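Local coordinates for uncharacterized protein (Bacteroides ovatus, PDB 3NQK), which is of unknown function but combines an E-set-like, probably immunoglobulin-like N-terminal region with a BT_3044-like C-terminal region, both rich in beta strand, at residues Ala62-Thr67 and Tyr147-Leu152; Phe76-Tyr79 and Leu83-Thr86. All blocks are in the same frame, centred on the assembly; numbering follows the deposited sequence. Where two conformers were deposited one is given.

Contact 1: Ala62-Thr67 and Tyr147-Leu152; sequences AVDKDT and YAKALL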
loop_
_atom_site.group_PDB
_atom_site.type_symbol
_atom_site.label_atom_id
_atom_site.label_comp_id
_atom_site.label_asym_id
_atom_site.label_seq_id
_atom_site.Cartn_x
_atom_site.Cartn_y
_atom_site.Cartn_z
ATOM N N ALA A 62 -12.246 -19.798 -13.523
ATOM C CA ALA A 62 -12.232 -19.945 -14.981
ATOM C C ALA A 62 -12.652 -18.660 -15.659
ATOM O O ALA A 62 -13.440 -17.873 -15.103
ATOM C CB ALA A 62 -13.146 -21.099 -15.419
ATOM N N VAL A 63 -12.089 -18.421 -16.841
ATOM C CA VAL A 63 -12.484 -17.299 -17.652
ATOM C C VAL A 63 -13.927 -17.555 -18.119
ATOM O O VAL A 63 -14.282 -18.683 -18.421
ATOM C CB VAL A 63 -11.547 -17.145 -18.858
ATOM C CG1 VAL A 63 -12.001 -16.001 -19.760
ATOM C CG2 VAL A 63 -10.110 -16.929 -18.380
ATOM N N ASP A 64 -14.767 -16.522 -18.089
ATOM C CA ASP A 64 -16.194 -16.683 -18.402
ATOM C C ASP A 64 -16.598 -15.862 -19.627
ATOM O O ASP A 64 -17.067 -14.727 -19.508
ATOM C CB ASP A 64 -17.053 -16.293 -17.196
ATOM C CG ASP A 64 -18.550 -16.555 -17.422
ATOM O OD1 ASP A 64 -18.906 -17.230 -18.413
ATOM O OD2 ASP A 64 -19.359 -16.107 -16.587
ATOM N N LYS A 65 -16.459 -16.473 -20.794
ATOM C CA LYS A 65 -16.782 -15.831 -22.050
ATOM C C LYS A 65 -18.217 -15.238 -22.020
ATOM O O LYS A 65 -18.421 -14.037 -22.321
ATOM C CB LYS A 65 -16.649 -16.870 -23.195
ATOM C CG LYS A 65 -16.520 -16.287 -24.611
ATOM C CD LYS A 65 -16.292 -17.410 -25.681
ATOM N N ASP A 66 -19.178 -16.054 -21.555
ATOM C CA ASP A 66 -20.622 -15.734 -21.676
ATOM C C ASP A 66 -21.092 -14.515 -20.889
ATOM O O ASP A 66 -21.894 -13.738 -21.384
ATOM C CB ASP A 66 -21.478 -16.952 -21.287
ATOM C CG ASP A 66 -21.324 -18.117 -22.264
ATOM O OD1 ASP A 66 -20.855 -17.891 -23.404
ATOM O OD2 ASP A 66 -21.680 -19.255 -21.892
ATOM N N THR A 67 -20.641 -14.368 -19.658
ATOM C CA THR A 67 -21.092 -13.241 -18.841
ATOM C C THR A 67 -20.781 -11.908 -19.519
ATOM O O THR A 67 -21.603 -10.993 -19.508
ATOM C CB THR A 67 -20.461 -13.254 -17.447
ATOM O OG1 THR A 67 -21.031 -14.323 -16.670
ATOM C CG2 THR A 67 -20.719 -11.941 -16.738
ATOM N N TYR A 147 -23.105 -18.179 -8.960
ATOM C CA TYR A 147 -21.635 -18.143 -8.833
ATOM C C TYR A 147 -21.069 -16.724 -8.680
ATOM O O TYR A 147 -21.629 -15.754 -9.222
ATOM C CB TYR A 147 -21.001 -18.820 -10.070
ATOM C CG TYR A 147 -21.885 -19.913 -10.700
ATOM C CD1 TYR A 147 -21.864 -21.235 -10.214
ATOM C CD2 TYR A 147 -22.767 -19.609 -11.762
ATOM C CE1 TYR A 147 -22.699 -22.234 -10.771
ATOM C CE2 TYR A 147 -23.604 -20.600 -12.324
ATOM C CZ TYR A 147 -23.562 -21.907 -11.824
ATOM O OH TYR A 147 -24.377 -22.876 -12.369
ATOM N N ALA A 148 -19.937 -16.617 -7.970
ATOM C CA ALA A 148 -19.259 -15.333 -7.759
ATOM C C ALA A 148 -18.498 -14.936 -9.007
ATOM O O ALA A 148 -17.739 -15.728 -9.560
ATOM C CB ALA A 148 -18.330 -15.424 -6.608
ATOM N N LYS A 149 -18.640 -13.689 -9.412
ATOM C CA LYS A 149 -17.979 -13.251 -10.623
ATOM C C LYS A 149 -17.181 -11.982 -10.413
ATOM O O LYS A 149 -17.322 -11.304 -9.405
ATOM C CB LYS A 149 -19.000 -13.089 -11.765
ATOM C CG LYS A 149 -19.457 -14.455 -12.385
ATOM C CD LYS A 149 -20.692 -14.311 -13.291
ATOM C CE LYS A 149 -21.094 -15.656 -13.931
ATOM N NZ LYS A 149 -21.502 -16.680 -12.936
ATOM N N ALA A 150 -16.280 -11.720 -11.348
ATOM C CA ALA A 150 -15.453 -10.529 -11.330
ATOM C C ALA A 150 -15.187 -10.118 -12.783
ATOM O O ALA A 150 -14.699 -10.914 -13.579
ATOM C CB ALA A 150 -14.161 -10.789 -10.598
ATOM N N LEU A 151 -15.598 -8.915 -13.146
ATOM C CA LEU A 151 -15.373 -8.422 -14.498
ATOM C C LEU A 151 -14.325 -7.334 -14.449
ATOM O O LEU A 151 -14.629 -6.140 -14.207
ATOM C CB LEU A 151 -16.669 -7.925 -15.113
ATOM C CG LEU A 151 -17.779 -8.987 -15.169
ATOM C CD1 LEU A 151 -19.103 -8.393 -15.699
ATOM C CD2 LEU A 151 -17.337 -10.190 -16.014
ATOM N N LEU A 152 -13.077 -7.748 -14.646
ATOM C CA LEU A 152 -11.956 -6.867 -14.514
ATOM C C LEU A 152 -11.690 -6.055 -15.803
ATOM O O LEU A 152 -11.301 -6.608 -16.828
ATOM C CB LEU A 152 -10.718 -7.675 -14.149
ATOM C CG LEU A 152 -10.849 -8.589 -12.922
ATOM C CD1 LEU A 152 -9.505 -9.181 -12.575
ATOM C CD2 LEU A 152 -11.405 -7.845 -11.737
#
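K149 and L151 of strand 149-157 lay their side chains against D64 and T67 at the start of helix 65-76, a small, partly buried contact between a sheet strand and a helix N-terminus. Strand 125-133 runs between strands 57-63 and 149-157 and pairs with both, so these side chains meet across it. D64 is the N-cap residue of the helix, and T67 sits in its first turn. With OG1 beside its backbone N and CG2 anti to it (chi1 -72°), T67 turns its hydroxyl to the aliphatic end of K149 and its methyl to L151. T67 CG2 lies near both branches of L151, 3.9 Å from CD2 and 4.0 Å from CD1. In the conformer given, the K149 chain passes obliquely over the polar pair, its CE lying 3.0 Å from T67 OG1 and 3.2 Å from D64 OD2. A bend at the last torsion (chi4 63°) leaves K149 NZ 4.3 Å from D64 OD2, beyond salt-bridge range, and NZ makes a weak hydrogen bond to T130 OG1 instead. The D64-T67 side-chain bond is modelled too short to trust in detail. The lysine charge therefore probably acts on the N-cap carboxylate through space, while methyl groups supply the apolar touch.

Contact 2: Phe76-Tyr79 and Leu83-Thr86; sequences FSLY and LWYT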
loop_
_atom_site.group_PDB
_atom_site.type_symbol
_atom_site.label_atom_id
_atom_site.label_comp_id
_atom_site.label_asym_id
_atom_site.label_seq_id
_atom_site.Cartn_x
_atom_site.Cartn_y
_atom_site.Cartn_z
ATOM N N PHE A 76 -25.149 -2.015 -23.740
ATOM C CA PHE A 76 -24.971 -1.229 -24.964
ATOM C C PHE A 76 -25.891 -1.624 -26.115
ATOM O O PHE A 76 -26.017 -0.875 -27.073
ATOM C CB PHE A 76 -23.536 -1.321 -25.424
ATOM C CG PHE A 76 -22.547 -1.052 -24.350
ATOM C CD1 PHE A 76 -22.467 0.207 -23.764
ATOM C CD2 PHE A 76 -21.667 -2.047 -23.928
ATOM C CE1 PHE A 76 -21.536 0.468 -22.761
ATOM C CE2 PHE A 76 -20.724 -1.792 -22.925
ATOM C CZ PHE A 76 -20.656 -0.535 -22.349
ATOM N N SER A 77 -26.507 -2.807 -26.026
ATOM C CA SER A 77 -27.391 -3.345 -27.108
ATOM C C SER A 77 -26.574 -3.910 -28.244
ATOM O O SER A 77 -25.408 -3.605 -28.380
ATOM C CB SER A 77 -28.345 -2.268 -27.668
ATOM O OG SER A 77 -27.793 -1.632 -28.832
ATOM N N LEU A 78 -27.226 -4.694 -29.098
ATOM C CA LEU A 78 -26.561 -5.320 -30.231
ATOM C C LEU A 78 -26.174 -4.299 -31.290
ATOM O O LEU A 78 -25.333 -4.568 -32.120
ATOM C CB LEU A 78 -27.475 -6.392 -30.866
ATOM C CG LEU A 78 -27.804 -7.635 -30.000
ATOM C CD1 LEU A 78 -29.210 -8.248 -30.357
ATOM C CD2 LEU A 78 -26.680 -8.705 -30.095
ATOM N N TYR A 79 -26.758 -3.112 -31.232
ATOM C CA TYR A 79 -26.571 -2.132 -32.302
ATOM C C TYR A 79 -25.511 -1.066 -31.993
ATOM O O TYR A 79 -25.396 -0.082 -32.718
ATOM C CB TYR A 79 -27.910 -1.476 -32.646
ATOM C CG TYR A 79 -29.028 -2.490 -32.828
ATOM C CD1 TYR A 79 -29.249 -3.107 -34.062
ATOM C CD2 TYR A 79 -29.812 -2.886 -31.745
ATOM C CE1 TYR A 79 -30.255 -4.061 -34.217
ATOM C CE2 TYR A 79 -30.804 -3.845 -31.884
ATOM C CZ TYR A 79 -31.029 -4.428 -33.115
ATOM O OH TYR A 79 -32.035 -5.365 -33.246
ATOM N N LEU A 83 -19.137 0.297 -28.556
ATOM C CA LEU A 83 -19.035 0.555 -27.115
ATOM C C LEU A 83 -18.792 -0.729 -26.298
ATOM O O LEU A 83 -18.683 -0.673 -25.082
ATOM C CB LEU A 83 -20.307 1.212 -26.598
ATOM C CG LEU A 83 -20.768 2.528 -27.214
ATOM C CD1 LEU A 83 -22.087 2.979 -26.546
ATOM C CD2 LEU A 83 -19.708 3.597 -27.082
ATOM N N TRP A 84 -18.730 -1.872 -26.968
ATOM C CA TRP A 84 -18.622 -3.167 -26.275
ATOM C C TRP A 84 -17.288 -3.379 -25.600
ATOM O O TRP A 84 -16.254 -2.904 -26.058
ATOM C CB TRP A 84 -18.825 -4.314 -27.262
ATOM C CG TRP A 84 -20.216 -4.643 -27.550
ATOM C CD1 TRP A 84 -21.268 -3.782 -27.596
ATOM C CD2 TRP A 84 -20.710 -5.903 -27.978
ATOM N NE1 TRP A 84 -22.400 -4.443 -27.962
ATOM C CE2 TRP A 84 -22.087 -5.749 -28.214
ATOM C CE3 TRP A 84 -20.127 -7.168 -28.158
ATOM C CZ2 TRP A 84 -22.903 -6.811 -28.611
ATOM C CZ3 TRP A 84 -20.937 -8.229 -28.545
ATOM C CH2 TRP A 84 -22.310 -8.044 -28.764
ATOM N N TYR A 85 -17.312 -4.154 -24.535
ATOM C CA TYR A 85 -16.106 -4.615 -23.912
ATOM C C TYR A 85 -15.559 -5.787 -24.730
ATOM O O TYR A 85 -16.315 -6.498 -25.385
ATOM C CB TYR A 85 -16.390 -5.063 -22.495
ATOM C CG TYR A 85 -16.816 -3.955 -21.583
ATOM C CD1 TYR A 85 -15.922 -2.986 -21.187
ATOM C CD2 TYR A 85 -18.106 -3.902 -21.074
ATOM C CE1 TYR A 85 -16.299 -1.965 -20.331
ATOM C CE2 TYR A 85 -18.492 -2.891 -20.205
ATOM C CZ TYR A 85 -17.577 -1.925 -19.839
ATOM O OH TYR A 85 -17.938 -0.922 -18.972
ATOM N N THR A 86 -14.254 -5.975 -24.699
ATOM C CA THR A 86 -13.646 -7.037 -25.447
ATOM C C THR A 86 -12.872 -7.959 -24.527
ATOM O O THR A 86 -12.110 -7.510 -23.698
ATOM C CB THR A 86 -12.737 -6.486 -26.491
ATOM O OG1 THR A 86 -13.487 -5.624 -27.352
ATOM C CG2 THR A 86 -12.102 -7.624 -27.316
#
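F76 packs its ring against L83 and Y85, while the residues just after it meet W84; the chain leaves helix 65-76 here with an ST turn, in which S77 OG accepts from the backbone N of Y79, and then returns along the helix end. S77 is the first residue to leave helical geometry, with a positive phi of 78°.

The tight half surrounds the buried F76 ring. L83 covers one face of it with two groups: CB sits 4.0 Å from the ring centroid in a CH-pi contact, and the L83 carbonyl O lies over the same face, 3.2 Å from F76 CE2; this oxygen also accepts a hydrogen bond from K124 NZ. Y85 comes to the edge instead, bringing its CE2 within 3.7 Å of F76 CE2, and the two ring planes stand at 59°, oblique rather than stacked. Y85 OH bonds to D24, and its ring also makes a cation-pi pair with K124. An alanine at F76 would take away the whole ring and would probably open a gap beneath L83, leaving one edge of Y85 without its apolar neighbour.

Toward solvent the packing thins. L78 is exposed and points its CB away from W84; its CA lies at the indole edge, and the branch end turns back, L78 CD2 reaching 4.5 Å from W84 CZ2 at a bare touch. What ties this side down is the indole. W84 CG is anti to its own carbonyl carbon (chi1 -82°), which swings the five-membered ring alongside F76 CB, 4.0 Å from W84 CD1, and aims the N-H at the turn. W84 NE1 donates to S77 O over 3.2 Å in a nearly straight bond, the oxygen lying in the indole plane.

Overall arrangement
Helix 65-76 joins the two contacts: contact 1 lies at its first turn, and contact 2 takes over where it ends. Their centres are 17 Å apart and their nearest atoms about 7 Å, so they do not touch. Along the chain contact 2 is nested inside contact 1, since 76-86 falls between 62-67 and 147-152. Both also lean on strand 125-133, contact 1 near P128 and T130, contact 2 near W125 and V126. The helix thus probably rests on the mixed sheet of the N-terminal half near both ends, through a long-range contact to strand 149-157 at one and a local chain reversal leading into strand 86-87 at the other.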